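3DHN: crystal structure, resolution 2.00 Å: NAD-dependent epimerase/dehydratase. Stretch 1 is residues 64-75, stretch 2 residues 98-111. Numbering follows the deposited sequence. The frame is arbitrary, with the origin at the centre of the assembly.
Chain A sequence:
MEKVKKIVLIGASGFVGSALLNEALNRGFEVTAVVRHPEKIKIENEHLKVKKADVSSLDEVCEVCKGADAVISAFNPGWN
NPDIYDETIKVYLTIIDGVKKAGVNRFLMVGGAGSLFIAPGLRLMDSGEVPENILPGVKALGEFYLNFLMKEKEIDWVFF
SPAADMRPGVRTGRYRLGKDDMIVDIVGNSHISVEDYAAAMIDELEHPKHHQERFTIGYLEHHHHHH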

# COMPACT_ATOMS: atom_id res chain seq x y z
N VAL A 64 -0.98 -11.22 -15.32
CA VAL A 64 -0.15 -10.02 -15.42
C VAL A 64 1.04 -9.98 -14.46
O VAL A 64 2.00 -9.25 -14.70
CB VAL A 64 -0.99 -8.74 -15.21
CG1 VAL A 64 -1.43 -8.61 -13.75
CG2 VAL A 64 -0.18 -7.52 -15.63
N CYS A 65 0.99 -10.77 -13.39
CA CYS A 65 2.08 -10.79 -12.41
C CYS A 65 3.17 -11.83 -12.70
O CYS A 65 4.22 -11.81 -12.06
CB CYS A 65 1.52 -11.01 -11.01
SG CYS A 65 0.45 -9.68 -10.41
N LYS A 66 2.91 -12.73 -13.64
CA LYS A 66 3.90 -13.76 -13.99
C LYS A 66 5.25 -13.16 -14.36
O LYS A 66 5.33 -12.24 -15.17
CB LYS A 66 3.40 -14.61 -15.17
CG LYS A 66 2.36 -15.67 -14.83
CD LYS A 66 1.90 -16.40 -16.09
CE LYS A 66 0.80 -17.41 -15.80
NZ LYS A 66 0.27 -18.01 -17.05
N GLY A 67 6.31 -13.68 -13.76
CA GLY A 67 7.65 -13.21 -14.06
C GLY A 67 8.19 -12.08 -13.21
O GLY A 67 9.40 -11.84 -13.17
N ALA A 68 7.31 -11.38 -12.51
CA ALA A 68 7.74 -10.27 -11.69
C ALA A 68 8.55 -10.72 -10.47
O ALA A 68 8.35 -11.81 -9.94
CB ALA A 68 6.52 -9.46 -11.23
N ASP A 69 9.47 -9.85 -10.05
CA ASP A 69 10.32 -10.12 -8.89
C ASP A 69 9.50 -9.81 -7.63
O ASP A 69 9.71 -10.43 -6.58
CB ASP A 69 11.57 -9.23 -8.94
CG ASP A 69 12.48 -9.55 -10.13
OD1 ASP A 69 13.45 -8.79 -10.36
OD2 ASP A 69 12.24 -10.56 -10.83
N ALA A 70 8.58 -8.86 -7.73
CA ALA A 70 7.71 -8.47 -6.62
C ALA A 70 6.50 -7.70 -7.13
O ALA A 70 6.51 -7.15 -8.25
CB ALA A 70 8.49 -7.60 -5.62
N VAL A 71 5.45 -7.67 -6.31
CA VAL A 71 4.22 -6.97 -6.66
C VAL A 71 3.80 -6.03 -5.53
O VAL A 71 3.83 -6.40 -4.36
CB VAL A 71 3.06 -7.96 -6.92
CG1 VAL A 71 1.73 -7.20 -7.04
CG2 VAL A 71 3.32 -8.75 -8.19
N ILE A 72 3.42 -4.81 -5.90
CA ILE A 72 2.95 -3.82 -4.94
C ILE A 72 1.52 -3.50 -5.37
O ILE A 72 1.27 -3.24 -6.55
CB ILE A 72 3.75 -2.51 -5.00
CG1 ILE A 72 5.22 -2.76 -4.65
CG2 ILE A 72 3.13 -1.48 -4.05
CD1 ILE A 72 6.11 -1.54 -4.89
N SER A 73 0.59 -3.53 -4.43
CA SER A 73 -0.80 -3.22 -4.75
C SER A 73 -1.29 -1.98 -4.00
O SER A 73 -1.22 -1.92 -2.77
CB SER A 73 -1.71 -4.40 -4.42
OG SER A 73 -3.07 -4.04 -4.63
N ALA A 74 -1.79 -1.01 -4.76
CA ALA A 74 -2.33 0.23 -4.21
C ALA A 74 -3.84 0.32 -4.50
O ALA A 74 -4.41 1.41 -4.56
CB ALA A 74 -1.61 1.44 -4.81
N PHE A 75 -4.47 -0.84 -4.67
CA PHE A 75 -5.90 -0.92 -4.95
C PHE A 75 -6.80 -0.27 -3.90
O PHE A 75 -6.63 -0.47 -2.69
CB PHE A 75 -6.33 -2.38 -5.11
CG PHE A 75 -7.83 -2.56 -5.20
CD1 PHE A 75 -8.51 -2.31 -6.39
CD2 PHE A 75 -8.56 -2.93 -4.08
CE1 PHE A 75 -9.90 -2.41 -6.45
CE2 PHE A 75 -9.95 -3.04 -4.13
CZ PHE A 75 -10.62 -2.78 -5.32
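Stretch 2, residues 98-111: GVKKAGVNRFLMVG

Stretch 2 lies against stretch 1 as a neighbouring parallel β-strand, with the end of the helix before it, and the turn that follows, packed against the first segment, a compact example of the helix-then-strand repeat. The stretch opens in the last part of a helix that begins earlier in the chain. Gly103 then leaves helical geometry with positive phi (95°) in a Schellman motif, a conformation that calls for glycine because a CB would jam against the preceding carbonyl. The chain extends as strand 106-110, whose direction lies 12° from that of strand 70-73; the axes approach to 4.7 Å.

As is usual for parallel strands, one residue on one strand bonds to two on the other. Val71 N donates to Arg106 O (3.1 Å), while Leu108 N donates to Val71 O (2.9 Å). Two residues on, Ser73 N donates to Leu108 O (2.9 Å) and Val110 N to Ser73 O (3.0 Å). The register thus pairs Val71 with Phe107, Ile72 with Leu108 and Ser73 with Met109, a selenomethionine. Between the hydrogen bonds, Ile72 CA comes within 3.1 Å of Leu108 O in a CA-H...O contact.

Alternation sorts the side chains. Val71, Ser73, Phe107 and Met109 share one face, where Val71 CG1 lies 4.0 Å from Phe107 CD1 and Ser73 CB 3.8 Å from Phe107 CE1. Ile72 and Leu108 occupy the other, with Ile72 CG1 4.0 Å from Leu108 CD1.

From the helix, Val99 CG2 reaches Val71 CG1 on the first of these faces at 3.9 Å, and Cys65 SG at 4.2 Å. Ala102 CB rests 4.0 Å from Cys65 CB, and Val104 CG1 lies 3.7 Å from Cys65 O. Just past the end of strand 70-73, Ala74 CB packs 3.8 Å from Val110 CG2, and a water donates to both Phe75 O and Val110 O.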

# COMPACT_ATOMS: atom_id res chain seq x y z
N GLY A 98 -4.03 -14.10 -6.42
CA GLY A 98 -3.62 -14.08 -7.82
C GLY A 98 -2.11 -13.95 -7.88
O GLY A 98 -1.46 -14.54 -8.75
N VAL A 99 -1.56 -13.19 -6.95
CA VAL A 99 -0.11 -12.98 -6.87
C VAL A 99 0.61 -14.27 -6.46
O VAL A 99 1.70 -14.57 -6.97
CB VAL A 99 0.23 -11.86 -5.87
CG1 VAL A 99 1.73 -11.77 -5.68
CG2 VAL A 99 -0.30 -10.52 -6.38
N LYS A 100 0.01 -15.03 -5.55
CA LYS A 100 0.62 -16.29 -5.11
C LYS A 100 0.58 -17.33 -6.23
O LYS A 100 1.56 -18.05 -6.46
CB LYS A 100 -0.11 -16.84 -3.88
CG LYS A 100 0.20 -16.09 -2.59
CD LYS A 100 -0.40 -16.79 -1.37
CE LYS A 100 -1.92 -16.86 -1.46
NZ LYS A 100 -2.55 -17.46 -0.24
N LYS A 101 -0.54 -17.41 -6.94
CA LYS A 101 -0.68 -18.38 -8.01
C LYS A 101 0.27 -18.10 -9.17
O LYS A 101 0.53 -18.98 -9.98
CB LYS A 101 -2.13 -18.42 -8.49
CG LYS A 101 -2.40 -19.44 -9.59
CD LYS A 101 -3.89 -19.66 -9.80
CE LYS A 101 -4.49 -20.40 -8.61
NZ LYS A 101 -3.87 -21.75 -8.41
N ALA A 102 0.80 -16.88 -9.23
CA ALA A 102 1.72 -16.50 -10.29
C ALA A 102 3.16 -16.90 -9.95
O ALA A 102 4.04 -16.88 -10.81
CB ALA A 102 1.65 -15.00 -10.54
N GLY A 103 3.39 -17.24 -8.69
CA GLY A 103 4.72 -17.66 -8.28
C GLY A 103 5.64 -16.61 -7.67
O GLY A 103 6.81 -16.92 -7.40
N VAL A 104 5.15 -15.40 -7.44
CA VAL A 104 6.01 -14.36 -6.86
C VAL A 104 6.10 -14.55 -5.35
O VAL A 104 5.12 -14.93 -4.69
CB VAL A 104 5.50 -12.93 -7.19
CG1 VAL A 104 4.82 -12.92 -8.56
CG2 VAL A 104 4.58 -12.45 -6.11
N ASN A 105 7.28 -14.29 -4.80
CA ASN A 105 7.52 -14.49 -3.37
C ASN A 105 7.44 -13.24 -2.48
O ASN A 105 7.53 -13.36 -1.26
CB ASN A 105 8.89 -15.15 -3.19
CG ASN A 105 9.03 -16.43 -4.00
OD1 ASN A 105 8.24 -17.37 -3.86
ND2 ASN A 105 10.06 -16.48 -4.85
N ARG A 106 7.28 -12.07 -3.09
CA ARG A 106 7.22 -10.82 -2.33
C ARG A 106 6.03 -9.94 -2.75
O ARG A 106 5.90 -9.58 -3.91
CB ARG A 106 8.52 -10.05 -2.55
CG ARG A 106 8.64 -8.74 -1.80
CD ARG A 106 9.30 -8.91 -0.44
NE ARG A 106 9.77 -7.62 0.06
CZ ARG A 106 9.89 -7.29 1.34
NH1 ARG A 106 9.59 -8.17 2.29
NH2 ARG A 106 10.29 -6.07 1.67
N PHE A 107 5.19 -9.60 -1.78
CA PHE A 107 4.00 -8.79 -2.03
C PHE A 107 3.89 -7.66 -1.01
O PHE A 107 3.89 -7.92 0.19
CB PHE A 107 2.76 -9.70 -1.95
CG PHE A 107 1.44 -8.98 -2.05
CD1 PHE A 107 1.07 -8.31 -3.21
CD2 PHE A 107 0.53 -9.01 -0.98
CE1 PHE A 107 -0.18 -7.70 -3.32
CE2 PHE A 107 -0.72 -8.40 -1.08
CZ PHE A 107 -1.07 -7.74 -2.25
N LEU A 108 3.83 -6.42 -1.49
CA LEU A 108 3.70 -5.25 -0.61
C LEU A 108 2.35 -4.60 -0.86
O LEU A 108 1.96 -4.37 -2.01
CB LEU A 108 4.82 -4.25 -0.87
CG LEU A 108 6.26 -4.76 -0.66
CD1 LEU A 108 6.83 -5.24 -1.99
CD2 LEU A 108 7.12 -3.65 -0.09
N MSE A 109 1.63 -4.28 0.21
CA MSE A 109 0.30 -3.70 0.07
C MSE A 109 0.12 -2.36 0.79
O MSE A 109 0.60 -2.17 1.90
CB MSE A 109 -0.73 -4.70 0.61
CG MSE A 109 -2.20 -4.32 0.41
SE MSE A 109 -3.42 -5.65 1.17
CE MSE A 109 -5.09 -4.67 1.00
N VAL A 110 -0.56 -1.43 0.15
CA VAL A 110 -0.84 -0.14 0.78
C VAL A 110 -1.95 -0.43 1.79
O VAL A 110 -3.03 -0.88 1.43
CB VAL A 110 -1.35 0.89 -0.25
CG1 VAL A 110 -1.77 2.18 0.46
CG2 VAL A 110 -0.27 1.16 -1.29
N GLY A 111 -1.66 -0.21 3.07
CA GLY A 111 -2.66 -0.46 4.10
C GLY A 111 -3.40 0.79 4.53
O GLY A 111 -3.46 1.77 3.79
O HOH W 1 -4.57 -1.98 -1.13